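Malyl-CoA lyase/beta-methylmalyl-CoA lyase (Methylobacterium extorquens, PDB 5UGR) is a magnesium-binding lyase of the HpcH/HpaI aldolase/citrate lyase family, built on a TIM barrel and assembled from six copies of the chain. Local coordinates at residues Leu43-Ala48 / Leu138-Leu143; Asp50-Ala55 / Thr82-Arg87; Thr72-Ile77 / Gly134-Ile139. One frame throughout, in Å; residues are numbered along the deposited sequence. Where two conformers were deposited one is given.

Contact 1 of 3, residues Leu43-Ala48 / Leu138-Leu143. With MG (magnesium ion), chain B.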
ATOM      1  N   LEU A  43       6.864  28.972  19.082  1.00 14.49           N
ATOM      2  CA  LEU A  43       6.599  28.411  20.414  1.00 14.98           C
ATOM      3  C   LEU A  43       7.471  27.235  20.728  1.00 14.82           C
ATOM      4  O   LEU A  43       7.426  26.714  21.834  1.00 15.63           O
ATOM      5  CB  LEU A  43       5.121  27.952  20.483  1.00 15.92           C
ATOM      6  CG  LEU A  43       4.100  29.075  20.189  1.00 16.89           C
ATOM      7  CD1 LEU A  43       2.975  28.659  19.260  1.00 22.60           C
ATOM      8  CD2 LEU A  43       3.539  29.576  21.442  1.00 23.38           C
ATOM      9  N   GLU A  44       8.184  26.773  19.705  1.00 13.73           N
ATOM     10  CA  GLU A  44       8.894  25.484  19.716  1.00 14.07           C
ATOM     11  C   GLU A  44      10.390  25.681  19.998  1.00 15.30           C
ATOM     12  O   GLU A  44      10.755  26.159  21.088  1.00 16.62           O
ATOM     13  CB  GLU A  44       8.520  24.669  18.431  1.00 14.70           C
ATOM     14  CG  GLU A  44       8.930  23.177  18.469  1.00 15.10           C
ATOM     15  CD  GLU A  44       9.937  22.713  17.441  1.00 15.17           C
ATOM     16  OE1 GLU A  44      10.513  23.597  16.746  1.00 16.00           O
ATOM     17  OE2 GLU A  44      10.168  21.455  17.383  1.00 15.73           O
ATOM     18  N   ASP A  45      11.261  25.357  19.038  1.00 14.61           N
ATOM     19  CA  ASP A  45      12.698  25.199  19.322  1.00 15.74           C
ATOM     20  C   ASP A  45      13.334  26.415  20.095  1.00 16.47           C
ATOM     21  O   ASP A  45      14.157  26.230  21.003  1.00 18.48           O
ATOM     22  CB  ASP A  45      13.506  25.033  18.032  1.00 18.87           C
ATOM     23  CG  ASP A  45      13.544  23.630  17.463  1.00 19.51           C
ATOM     24  OD1 ASP A  45      13.435  22.648  18.249  1.00 22.98           O
ATOM     25  OD2 ASP A  45      13.697  23.523  16.170  1.00 17.82           O
ATOM     26  N   ALA A  46      13.017  27.653  19.695  1.00 15.48           N
ATOM     27  CA  ALA A  46      13.674  28.809  20.311  1.00 17.64           C
ATOM     28  C   ALA A  46      13.161  29.192  21.656  1.00 17.81           C
ATOM     29  O   ALA A  46      13.687  30.127  22.247  1.00 24.33           O
ATOM     30  CB  ALA A  46      13.610  30.019  19.356  1.00 18.95           C
ATOM     31  N   VAL A  47      12.138  28.502  22.168  1.00 17.09           N
ATOM     32  CA  VAL A  47      11.525  28.896  23.433  1.00 17.18           C
ATOM     33  C   VAL A  47      11.738  27.801  24.473  1.00 18.37           C
ATOM     34  O   VAL A  47      11.360  26.642  24.267  1.00 18.52           O
ATOM     35  CB  VAL A  47      10.032  29.190  23.269  1.00 18.49           C
ATOM     36  CG1 VAL A  47       9.403  29.611  24.592  1.00 20.63           C
ATOM     37  CG2 VAL A  47       9.743  30.247  22.205  1.00 20.88           C
ATOM     38  N   ALA A  48      12.358  28.168  25.590  1.00 18.99           N
ATOM     39  CA  ALA A  48      12.638  27.175  26.636  1.00 21.55           C
ATOM     40  C   ALA A  48      11.323  26.673  27.201  1.00 19.72           C
ATOM     41  O   ALA A  48      10.382  27.429  27.258  1.00 20.02           O
ATOM     42  CB  ALA A  48      13.465  27.776  27.755  1.00 22.09           C
ATOM     43  N   LEU A 138       7.541  21.161   8.512  1.00 12.30           N
ATOM     44  CA  LEU A 138       8.989  21.043   8.611  1.00 12.29           C
ATOM     45  C   LEU A 138       9.414  19.598   8.412  1.00 12.21           C
ATOM     46  O   LEU A 138       8.931  18.687   9.144  1.00 12.83           O
ATOM     47  CB  LEU A 138       9.461  21.541   9.975  1.00 13.91           C
ATOM     48  CG  LEU A 138      10.120  22.900   9.977  1.00 13.14           C
ATOM     49  CD1 LEU A 138       9.989  23.590  11.316  1.00 14.80           C
ATOM     50  CD2 LEU A 138      11.553  22.808   9.533  1.00 14.00           C
ATOM     51  N   ILE A 139      10.271  19.389   7.410  1.00 11.65           N
ATOM     52  CA  ILE A 139      10.948  18.102   7.183  1.00 12.87           C
ATOM     53  C   ILE A 139      12.335  18.316   7.778  1.00 11.59           C
ATOM     54  O   ILE A 139      13.211  18.998   7.184  1.00 13.19           O
ATOM     55  CB  ILE A 139      10.954  17.745   5.694  1.00 12.86           C
ATOM     56  CG1 ILE A 139       9.544  17.716   5.114  1.00 12.74           C
ATOM     57  CG2 ILE A 139      11.683  16.411   5.493  1.00 14.87           C
ATOM     58  CD1 ILE A 139       8.632  16.703   5.683  1.00 14.62           C
ATOM     59  N   GLU A 140      12.506  17.800   8.997  1.00 12.19           N
ATOM     60  CA  GLU A 140      13.681  18.129   9.826  1.00 12.13           C
ATOM     61  C   GLU A 140      14.152  16.901  10.598  1.00 14.82           C
ATOM     62  O   GLU A 140      14.884  17.038  11.568  1.00 13.95           O
ATOM     63  CB  GLU A 140      13.391  19.293  10.766  1.00 12.47           C
ATOM     64  CG  GLU A 140      12.289  19.036  11.791  1.00 13.76           C
ATOM     65  CD  GLU A 140      12.076  20.179  12.775  1.00 14.46           C
ATOM     66  OE1 GLU A 140      13.107  20.594  13.348  1.00 18.63           O
ATOM     67  OE2 GLU A 140      10.920  20.592  12.957  1.00 14.04           O
ATOM     68  N   THR A 141      13.717  15.717  10.136  1.00 11.88           N
ATOM     69  CA  THR A 141      14.136  14.475  10.748  1.00 12.07           C
ATOM     70  C   THR A 141      14.301  13.455   9.626  1.00 10.85           C
ATOM     71  O   THR A 141      13.714  13.609   8.518  1.00 13.05           O
ATOM     72  CB  THR A 141      13.083  13.912  11.739  1.00 12.65           C
ATOM     73  OG1 THR A 141      11.867  13.613  11.033  1.00 13.08           O
ATOM     74  CG2 THR A 141      12.809  14.858  12.887  1.00 13.81           C
ATOM     75  N   ALA A 142      15.088  12.412   9.882  1.00 12.89           N
ATOM     76  CA  ALA A 142      15.178  11.305   8.919  1.00 11.85           C
ATOM     77  C   ALA A 142      13.866  10.614   8.697  1.00 12.10           C
ATOM     78  O   ALA A 142      13.549  10.229   7.573  1.00 12.72           O
ATOM     79  CB  ALA A 142      16.224  10.324   9.395  1.00 14.05           C
ATOM     80  N   LEU A 143      13.049  10.502   9.715  1.00 11.82           N
ATOM     81  CA  LEU A 143      11.703   9.917   9.565  1.00 11.28           C
ATOM     82  C   LEU A 143      10.860  10.685   8.595  1.00 11.57           C
ATOM     83  O   LEU A 143      10.218  10.082   7.695  1.00 12.93           O
ATOM     84  CB  LEU A 143      10.969   9.785  10.917  1.00 12.88           C
ATOM     85  CG  LEU A 143       9.597   9.057  10.948  1.00 12.19           C
ATOM     86  CD1 LEU A 143       9.689   7.613  10.491  1.00 12.81           C
ATOM     87  CD2 LEU A 143       8.971   9.189  12.323  1.00 13.82           C
TER
HETATM   88 MG    MG B 401      13.452  21.966  14.779  1.00 16.70          MG
HETATM   89  O   HOH W   1      11.568  22.742  14.500  1.00 14.09           O
HETATM   90  O   HOH W   2      12.666  20.775  16.350  1.00 18.01           O
HETATM   91  O   HOH W   3      14.193  23.283  13.361  1.00 20.40           O
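D45 and E140 meet through a magnesium ion at the mouth of a TIM barrel, where the loop after strand 38-42 faces the end of strand 134-139. The tight part is the metal shell. D45 OD2 binds the ion at 2.1 Å and E140 OE1 at 2.0 Å; the two oxygens stand on opposite sides of it, with their carboxylate planes 88° apart. E140 reaches in because its CG sits between backbone N and carbonyl carbon (chi1 62°) and the chain then runs extended. D167 and three waters complete an octahedron.

The direct interface is loose by comparison: the segments bury only 59 Å² against each other, and E44 and E140 are joined through a metal-bound water rather than by direct contact. E44 belongs to the second shell, and each of its oxygens accepts a hydrogen bond from a different metal-bound water. The far oxygens of the ligands are held as well, D45 OD1 by R301 of a second subunit and E140 OE2 by the backbone N of K106. Water 1 links the two sides, donating to E44 OE1 at 2.6 Å and to E140 OE2 at 2.7 Å.

Contact 2 of 3, residues Asp50-Ala55 / Thr82-Arg87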
ATOM      1  N   ASP A  50      10.188  26.379  30.250  1.00 24.09           N
ATOM      2  CA  ASP A  50       9.600  27.218  31.262  1.00 26.05           C
ATOM      3  C   ASP A  50       9.031  28.515  30.743  1.00 23.29           C
ATOM      4  O   ASP A  50       8.303  29.162  31.451  1.00 27.75           O
ATOM      5  CB  ASP A  50      10.652  27.569  32.325  1.00 30.44           C
ATOM      6  CG  ASP A  50      10.971  26.420  33.230  1.00 44.39           C
ATOM      7  OD1 ASP A  50      10.217  25.436  33.311  1.00 48.92           O
ATOM      8  OD2 ASP A  50      12.012  26.511  33.898  1.00 66.60           O
ATOM      9  N   ASP A  51       9.341  28.881  29.497  1.00 20.88           N
ATOM     10  CA  ASP A  51       8.828  30.096  28.860  1.00 21.93           C
ATOM     11  C   ASP A  51       7.688  29.876  27.879  1.00 21.71           C
ATOM     12  O   ASP A  51       7.138  30.865  27.340  1.00 20.43           O
ATOM     13  CB  ASP A  51       9.986  30.817  28.106  1.00 22.02           C
ATOM     14  CG  ASP A  51      11.076  31.348  29.015  1.00 27.40           C
ATOM     15  OD1 ASP A  51      10.767  31.717  30.146  1.00 29.25           O
ATOM     16  OD2 ASP A  51      12.254  31.482  28.589  1.00 29.31           O
ATOM     17  N   LYS A  52       7.320  28.598  27.625  1.00 19.78           N
ATOM     18  CA  LYS A  52       6.337  28.296  26.579  1.00 20.53           C
ATOM     19  C   LYS A  52       4.943  28.831  26.862  1.00 18.87           C
ATOM     20  O   LYS A  52       4.274  29.356  25.950  1.00 19.07           O
ATOM     21  CB  LYS A  52       6.354  26.839  26.255  1.00 18.33           C
ATOM     22  CG  LYS A  52       7.596  26.387  25.471  1.00 18.74           C
ATOM     23  CD  LYS A  52       7.546  24.921  25.150  1.00 17.53           C
ATOM     24  CE  LYS A  52       8.814  24.368  24.529  1.00 17.49           C
ATOM     25  NZ  LYS A  52       9.225  25.047  23.286  1.00 16.86           N
ATOM     26  N   GLU A  53       4.530  28.784  28.142  1.00 20.62           N
ATOM     27  CA  GLU A  53       3.170  29.228  28.484  1.00 21.81           C
ATOM     28  C   GLU A  53       3.061  30.746  28.251  1.00 21.40           C
ATOM     29  O   GLU A  53       2.071  31.249  27.681  1.00 20.19           O
ATOM     30  CB  GLU A  53       2.858  28.851  29.940  1.00 24.26           C
ATOM     31  CG  GLU A  53       1.543  29.438  30.365  1.00 32.20           C
ATOM     32  CD  GLU A  53       1.075  29.008  31.726  1.00 45.09           C
ATOM     33  OE1 GLU A  53      -0.150  28.917  31.913  1.00 60.49           O
ATOM     34  OE2 GLU A  53       1.904  28.782  32.585  1.00 38.72           O
ATOM     35  N   GLN A  54       4.102  31.485  28.686  1.00 22.07           N
ATOM     36  CA  GLN A  54       4.107  32.943  28.470  1.00 22.33           C
ATOM     37  C   GLN A  54       4.252  33.313  27.012  1.00 20.25           C
ATOM     38  O   GLN A  54       3.623  34.256  26.533  1.00 19.64           O
ATOM     39  CB  GLN A  54       5.196  33.610  29.316  1.00 25.16           C
ATOM     40  CG  GLN A  54       5.140  35.119  29.309  1.00 24.50           C
ATOM     41  CD  GLN A  54       3.833  35.696  29.833  1.00 28.60           C
ATOM     42  OE1 GLN A  54       3.373  35.329  30.902  1.00 31.69           O
ATOM     43  NE2 GLN A  54       3.207  36.589  29.059  1.00 26.02           N
ATOM     44  N   ALA A  55       5.071  32.538  26.276  1.00 19.41           N
ATOM     45  CA  ALA A  55       5.259  32.867  24.874  1.00 19.95           C
ATOM     46  C   ALA A  55       3.938  32.754  24.142  1.00 20.10           C
ATOM     47  O   ALA A  55       3.636  33.530  23.244  1.00 18.97           O
ATOM     48  CB  ALA A  55       6.296  31.928  24.266  1.00 18.93           C
ATOM     49  N   THR A  82       4.828  16.391  22.393  1.00 12.58           N
ATOM     50  CA  THR A  82       4.930  17.235  23.581  1.00 14.19           C
ATOM     51  C   THR A  82       3.569  17.752  24.035  1.00 15.69           C
ATOM     52  O   THR A  82       2.693  18.029  23.244  1.00 16.54           O
ATOM     53  CB  THR A  82       5.938  18.408  23.409  1.00 16.90           C
ATOM     54  OG1 THR A  82       5.412  19.450  22.569  1.00 18.23           O
ATOM     55  CG2 THR A  82       7.229  17.931  22.848  1.00 16.41           C
ATOM     56  N   HIS A  83       3.473  18.038  25.335  1.00 15.26           N
ATOM     57  CA  HIS A  83       2.142  18.372  25.899  1.00 17.10           C
ATOM     58  C   HIS A  83       1.692  19.799  25.576  1.00 14.90           C
ATOM     59  O   HIS A  83       0.531  20.122  25.682  1.00 18.13           O
ATOM     60  CB  HIS A  83       2.088  18.130  27.419  1.00 17.48           C
ATOM     61  CG  HIS A  83       2.943  19.045  28.238  1.00 17.48           C
ATOM     62  ND1 HIS A  83       2.481  20.239  28.758  1.00 24.07           N
ATOM     63  CD2 HIS A  83       4.219  18.931  28.643  1.00 18.66           C
ATOM     64  CE1 HIS A  83       3.443  20.796  29.483  1.00 22.55           C
ATOM     65  NE2 HIS A  83       4.507  20.031  29.423  1.00 27.45           N
ATOM     66  N   TYR A  84       2.641  20.661  25.169  1.00 14.56           N
ATOM     67  CA  TYR A  84       2.352  22.061  24.921  1.00 14.42           C
ATOM     68  C   TYR A  84       1.438  22.285  23.702  1.00 16.05           C
ATOM     69  O   TYR A  84       0.741  23.272  23.617  1.00 15.07           O
ATOM     70  CB  TYR A  84       3.632  22.837  24.657  1.00 15.56           C
ATOM     71  CG  TYR A  84       4.666  22.672  25.729  1.00 15.50           C
ATOM     72  CD1 TYR A  84       4.558  23.381  26.955  1.00 18.49           C
ATOM     73  CD2 TYR A  84       5.721  21.763  25.557  1.00 19.54           C
ATOM     74  CE1 TYR A  84       5.524  23.173  27.935  1.00 22.61           C
ATOM     75  CE2 TYR A  84       6.663  21.577  26.550  1.00 21.69           C
ATOM     76  CZ  TYR A  84       6.558  22.283  27.717  1.00 22.56           C
ATOM     77  OH  TYR A  84       7.514  22.020  28.682  1.00 30.99           O
ATOM     78  N   MET A  85       1.527  21.349  22.742  1.00 13.79           N
ATOM     79  CA  MET A  85       0.990  21.633  21.422  1.00 14.36           C
ATOM     80  C   MET A  85      -0.528  21.916  21.407  1.00 14.28           C
ATOM     81  O   MET A  85      -0.994  22.841  20.725  1.00 14.46           O
ATOM     82  CB  MET A  85       1.311  20.464  20.477  1.00 13.12           C
ATOM     83  CG  MET A  85       0.974  20.797  19.058  1.00 14.87           C
ATOM     84  SD  MET A  85       0.273  19.420  18.129  1.00 15.35           S
ATOM     85  CE  MET A  85      -1.423  19.522  18.734  1.00 16.47           C
ATOM     86  N   TYR A  86      -1.305  21.090  22.107  1.00 13.77           N
ATOM     87  CA  TYR A  86      -2.762  21.263  21.952  1.00 14.88           C
ATOM     88  C   TYR A  86      -3.219  22.647  22.448  1.00 15.01           C
ATOM     89  O   TYR A  86      -4.106  23.236  21.860  1.00 15.58           O
ATOM     90  CB  TYR A  86      -3.591  20.147  22.592  1.00 16.51           C
ATOM     91  CG  TYR A  86      -3.685  20.150  24.106  1.00 14.46           C
ATOM     92  CD1 TYR A  86      -2.671  19.619  24.892  1.00 16.92           C
ATOM     93  CD2 TYR A  86      -4.811  20.656  24.736  1.00 16.47           C
ATOM     94  CE1 TYR A  86      -2.763  19.565  26.251  1.00 16.68           C
ATOM     95  CE2 TYR A  86      -4.910  20.617  26.112  1.00 15.95           C
ATOM     96  CZ  TYR A  86      -3.879  20.081  26.871  1.00 17.97           C
ATOM     97  OH  TYR A  86      -4.019  19.986  28.261  1.00 19.91           O
ATOM     98  N   ARG A  87      -2.569  23.154  23.480  0.50 14.84           N
ATOM     99  CA  ARG A  87      -2.896  24.493  23.935  0.50 16.47           C
ATOM    100  C   ARG A  87      -2.403  25.615  23.011  0.50 16.95           C
ATOM    101  O   ARG A  87      -3.077  26.617  22.845  0.50 16.92           O
ATOM    102  CB  ARG A  87      -2.446  24.648  25.379  0.50 18.04           C
ATOM    103  CG  ARG A  87      -3.633  24.278  26.257  0.50 20.48           C
ATOM    104  CD  ARG A  87      -4.280  25.542  26.867  0.50 23.63           C
ATOM    105  NE  ARG A  87      -3.448  25.638  28.008  0.50 30.62           N
ATOM    106  CZ  ARG A  87      -3.107  26.720  28.647  0.50 24.84           C
ATOM    107  NH1 ARG A  87      -2.289  26.518  29.626  0.50 26.94           N
ATOM    108  NH2 ARG A  87      -3.585  27.928  28.327  0.50 23.38           N
TER
HETATM  109  O   HOH W   4      -1.948  29.803  30.020  1.00 37.57           O
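K52 and Y84 meet near the starts of two successive outer helices of the TIM barrel, 52-65 and 85-95. Strand 72-76 lies between these helices in the chain, and Y84 lies in the type I turn from T82 to M85.

The main interaction is CH-pi. The lysine chain crosses the tyrosine at about a right angle, and CD of K52 stands over the middle of the ring, 3.5 Å from the centroid of Y84 and only 4° off the ring normal. CB and CE of the same lysine lie over opposite rims of that face. On the other face of Y84, NE2 of its neighbour H83 sits over the rim, 3.5 Å above the ring plane. Beyond the segments, A295 of a second subunit also packs on Y84.

Cation-pi attraction adds little: K52 NZ is 5.6 Å from the Y84 centroid. The bend at the last torsion (chi4 -57°) leaves the ammonium to hydrogen-bond instead with the carbonyl oxygens of L43 and V47 and with N78 OD1, which gives this buried group its acceptors.

The ionic contact lies at the more open rim. E53, extended from CG outwards, brings OE1 to the edge of the R87 guanidinium, near its plane, with the carboxylate turned 86° from it. The resulting salt bridge is long, and since R87 was modelled in two conformers it is tentative; the stronger partner of R87 is D91, which forms a salt bridge with NH2. Water 4 connects the pair, donating to E53 OE1 at 2.8 Å and accepting from R87 NH2 at 3.0 Å.

Contact 3 of 3, residues Thr72-Ile77 / Gly134-Ile139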
ATOM      1  N   THR A  72       2.303  37.051   5.392  1.00 15.84           N
ATOM      2  CA  THR A  72       1.731  35.752   5.771  1.00 15.40           C
ATOM      3  C   THR A  72       2.204  35.454   7.200  1.00 16.84           C
ATOM      4  O   THR A  72       3.404  35.276   7.421  1.00 17.73           O
ATOM      5  CB  THR A  72       2.146  34.649   4.815  1.00 16.42           C
ATOM      6  OG1 THR A  72       1.712  34.955   3.485  1.00 17.66           O
ATOM      7  CG2 THR A  72       1.602  33.306   5.225  1.00 17.83           C
ATOM      8  N   MET A  73       1.253  35.374   8.130  1.00 15.34           N
ATOM      9  CA  MET A  73       1.569  35.225   9.547  1.00 14.14           C
ATOM     10  C   MET A  73       1.304  33.796   9.990  1.00 13.91           C
ATOM     11  O   MET A  73       0.214  33.232   9.785  1.00 14.95           O
ATOM     12  CB  MET A  73       0.747  36.217  10.385  1.00 16.46           C
ATOM     13  CG  MET A  73       1.154  37.666  10.178  1.00 18.45           C
ATOM     14  SD  MET A  73       2.927  38.006  10.411  1.00 18.95           S
ATOM     15  CE  MET A  73       3.167  37.416  12.107  1.00 18.33           C
ATOM     16  N   MET A  74       2.334  33.224  10.627  1.00 14.98           N
ATOM     17  CA  MET A  74       2.340  31.817  11.000  0.50 14.87           C
ATOM     18  C   MET A  74       2.771  31.652  12.457  1.00 15.14           C
ATOM     19  O   MET A  74       3.437  32.523  13.002  1.00 15.84           O
ATOM     20  CB  MET A  74       3.311  31.090  10.037  0.50 13.44           C
ATOM     21  CG  MET A  74       3.331  29.557  10.073  0.50 11.95           C
ATOM     22  SD  MET A  74       3.927  28.868   8.500  0.50 12.60           S
ATOM     23  CE  MET A  74       5.615  29.487   8.477  0.50 12.57           C
ATOM     24  N   ILE A  75       2.428  30.514  13.049  1.00 14.24           N
ATOM     25  CA  ILE A  75       3.046  30.097  14.304  1.00 13.13           C
ATOM     26  C   ILE A  75       3.709  28.734  14.094  1.00 13.42           C
ATOM     27  O   ILE A  75       3.172  27.883  13.355  1.00 14.03           O
ATOM     28  CB  ILE A  75       2.040  29.984  15.451  1.00 13.75           C
ATOM     29  CG1 ILE A  75       0.810  29.080  15.111  1.00 14.45           C
ATOM     30  CG2 ILE A  75       1.584  31.361  15.905  1.00 16.34           C
ATOM     31  CD1 ILE A  75      -0.233  28.847  16.176  1.00 15.40           C
ATOM     32  N   ARG A  76       4.878  28.563  14.727  1.00 13.38           N
ATOM     33  CA  ARG A  76       5.502  27.235  14.805  1.00 13.24           C
ATOM     34  C   ARG A  76       5.070  26.658  16.164  1.00 13.32           C
ATOM     35  O   ARG A  76       5.483  27.123  17.231  1.00 14.49           O
ATOM     36  CB  ARG A  76       6.981  27.205  14.639  1.00 13.30           C
ATOM     37  CG  ARG A  76       7.521  25.758  14.740  1.00 14.33           C
ATOM     38  CD  ARG A  76       8.960  25.585  14.317  1.00 14.58           C
ATOM     39  NE  ARG A  76       9.925  26.361  15.119  1.00 13.42           N
ATOM     40  CZ  ARG A  76      11.233  26.397  14.881  1.00 12.93           C
ATOM     41  NH1 ARG A  76      11.738  25.666  13.886  1.00 14.88           N
ATOM     42  NH2 ARG A  76      12.062  27.217  15.538  1.00 16.82           N
ATOM     43  N   ILE A  77       4.110  25.726  16.089  1.00 13.68           N
ATOM     44  CA  ILE A  77       3.619  25.031  17.261  1.00 13.32           C
ATOM     45  C   ILE A  77       4.625  24.051  17.814  1.00 14.29           C
ATOM     46  O   ILE A  77       5.586  23.706  17.155  1.00 13.90           O
ATOM     47  CB  ILE A  77       2.255  24.342  17.030  1.00 13.62           C
ATOM     48  CG1 ILE A  77       2.353  23.257  15.927  1.00 13.17           C
ATOM     49  CG2 ILE A  77       1.223  25.373  16.617  1.00 14.12           C
ATOM     50  CD1 ILE A  77       1.077  22.508  15.718  1.00 13.86           C
ATOM     51  N   GLY A 134      -3.805  27.745   6.488  1.00 13.38           N
ATOM     52  CA  GLY A 134      -2.974  26.825   5.707  1.00 13.06           C
ATOM     53  C   GLY A 134      -1.901  26.218   6.584  1.00 12.65           C
ATOM     54  O   GLY A 134      -1.546  26.776   7.604  1.00 13.74           O
ATOM     55  N   PHE A 135      -1.300  25.144   6.090  1.00 11.49           N
ATOM     56  CA  PHE A 135      -0.225  24.467   6.785  1.00 11.83           C
ATOM     57  C   PHE A 135       1.107  24.550   6.015  1.00 11.99           C
ATOM     58  O   PHE A 135       1.173  24.404   4.753  1.00 12.66           O
ATOM     59  CB  PHE A 135      -0.513  22.996   7.030  1.00 12.56           C
ATOM     60  CG  PHE A 135      -1.651  22.682   7.977  1.00 12.81           C
ATOM     61  CD1 PHE A 135      -2.113  23.584   8.937  1.00 13.26           C
ATOM     62  CD2 PHE A 135      -2.180  21.420   7.999  1.00 13.34           C
ATOM     63  CE1 PHE A 135      -3.088  23.220   9.840  1.00 14.21           C
ATOM     64  CE2 PHE A 135      -3.152  21.056   8.926  1.00 13.36           C
ATOM     65  CZ  PHE A 135      -3.621  21.983   9.850  1.00 14.84           C
ATOM     66  N   GLU A 136       2.174  24.671   6.780  1.00 12.62           N
ATOM     67  CA  GLU A 136       3.533  24.414   6.307  1.00 12.22           C
ATOM     68  C   GLU A 136       4.047  23.285   7.216  1.00 11.43           C
ATOM     69  O   GLU A 136       3.762  23.245   8.404  1.00 12.26           O
ATOM     70  CB  GLU A 136       4.432  25.646   6.457  1.00 13.72           C
ATOM     71  CG  GLU A 136       5.879  25.465   6.016  1.00 13.08           C
ATOM     72  CD  GLU A 136       6.662  26.808   6.169  1.00 14.39           C
ATOM     73  OE1 GLU A 136       6.143  27.836   5.632  1.00 15.22           O
ATOM     74  OE2 GLU A 136       7.741  26.788   6.854  1.00 14.39           O
ATOM     75  N   VAL A 137       4.807  22.351   6.635  1.00 11.42           N
ATOM     76  CA  VAL A 137       5.440  21.287   7.409  1.00 12.86           C
ATOM     77  C   VAL A 137       6.929  21.417   7.377  1.00 12.89           C
ATOM     78  O   VAL A 137       7.522  21.727   6.355  1.00 14.21           O
ATOM     79  CB  VAL A 137       4.986  19.901   6.946  1.00 16.70           C
ATOM     80  CG1 VAL A 137       3.520  19.659   7.211  1.00 16.33           C
ATOM     81  CG2 VAL A 137       5.390  19.630   5.594  1.00 21.60           C
ATOM     82  N   LEU A 138       7.541  21.161   8.512  1.00 12.30           N
ATOM     83  CA  LEU A 138       8.989  21.043   8.611  1.00 12.29           C
ATOM     84  C   LEU A 138       9.414  19.598   8.412  1.00 12.21           C
ATOM     85  O   LEU A 138       8.931  18.687   9.144  1.00 12.83           O
ATOM     86  CB  LEU A 138       9.461  21.541   9.975  1.00 13.91           C
ATOM     87  CG  LEU A 138      10.120  22.900   9.977  1.00 13.14           C
ATOM     88  CD1 LEU A 138       9.989  23.590  11.316  1.00 14.80           C
ATOM     89  CD2 LEU A 138      11.553  22.808   9.533  1.00 14.00           C
ATOM     90  N   ILE A 139      10.271  19.389   7.410  1.00 11.65           N
ATOM     91  CA  ILE A 139      10.948  18.102   7.183  1.00 12.87           C
ATOM     92  C   ILE A 139      12.335  18.316   7.778  1.00 11.59           C
ATOM     93  O   ILE A 139      13.211  18.998   7.184  1.00 13.19           O
ATOM     94  CB  ILE A 139      10.954  17.745   5.694  1.00 12.86           C
ATOM     95  CG1 ILE A 139       9.544  17.716   5.114  1.00 12.74           C
ATOM     96  CG2 ILE A 139      11.683  16.411   5.493  1.00 14.87           C
ATOM     97  CD1 ILE A 139       8.632  16.703   5.683  1.00 14.62           C
TER
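M74 and E136 meet inside the barrel, projecting from strands 72-76 and 134-139, which are separated in the sheet by strand 101-104. E136 is fully stretched: CG lies opposite the backbone N (chi1 179°) and the chain stays straight beyond it, carrying the carboxylate inward. M74 leaves its strand in a similar extended way but turns at the thioether (chi3 64°), which lays the methyl against that carboxylate. CE of M74 is 3.3 Å from E136 OE1, and SD rests 3.8 Å from the CB of the glutamate; the two chains cross at about a right angle. M74 has a second deposited conformer, so the 3.3 Å approach is tentative. The other oxygen of E136, OE2, is hydrogen-bonded to S162 OG and lies close to E17.

Nearer the metal, R76 touches L138. A kink at chi3 (61°) turns the arginine tip so that CD1 of the leucine lies at the guanidinium edge, in its plane, 3.7 Å from R76 NH1. NE of R76 forms a salt bridge with D42, and the arginine atom nearest the magnesium ion, NH1, is about 4 Å from it. Residues from non-adjacent strands thus meet across the core of a closed, eight-stranded parallel TIM barrel.

From the N terminus, 43-48 opens contact 1, which closes only at 138-143, after 89 intervening residues. Contact 2 closes a shorter loop of 26 residues nested inside it, and the start of helix 52-65 touches segment 43-48 of contact 1. Contact 3 begins at 72-77, within the loop of contact 2, and ends at 134-139, so contacts 2 and 3 cross. Contacts 1 and 3 finish on the same strand and share L138 and I139; a backbone hydrogen bond from L43 N to R76 O also joins them. Together they tie two outer helices, the barrel interior and the metal-bearing mouth of one domain.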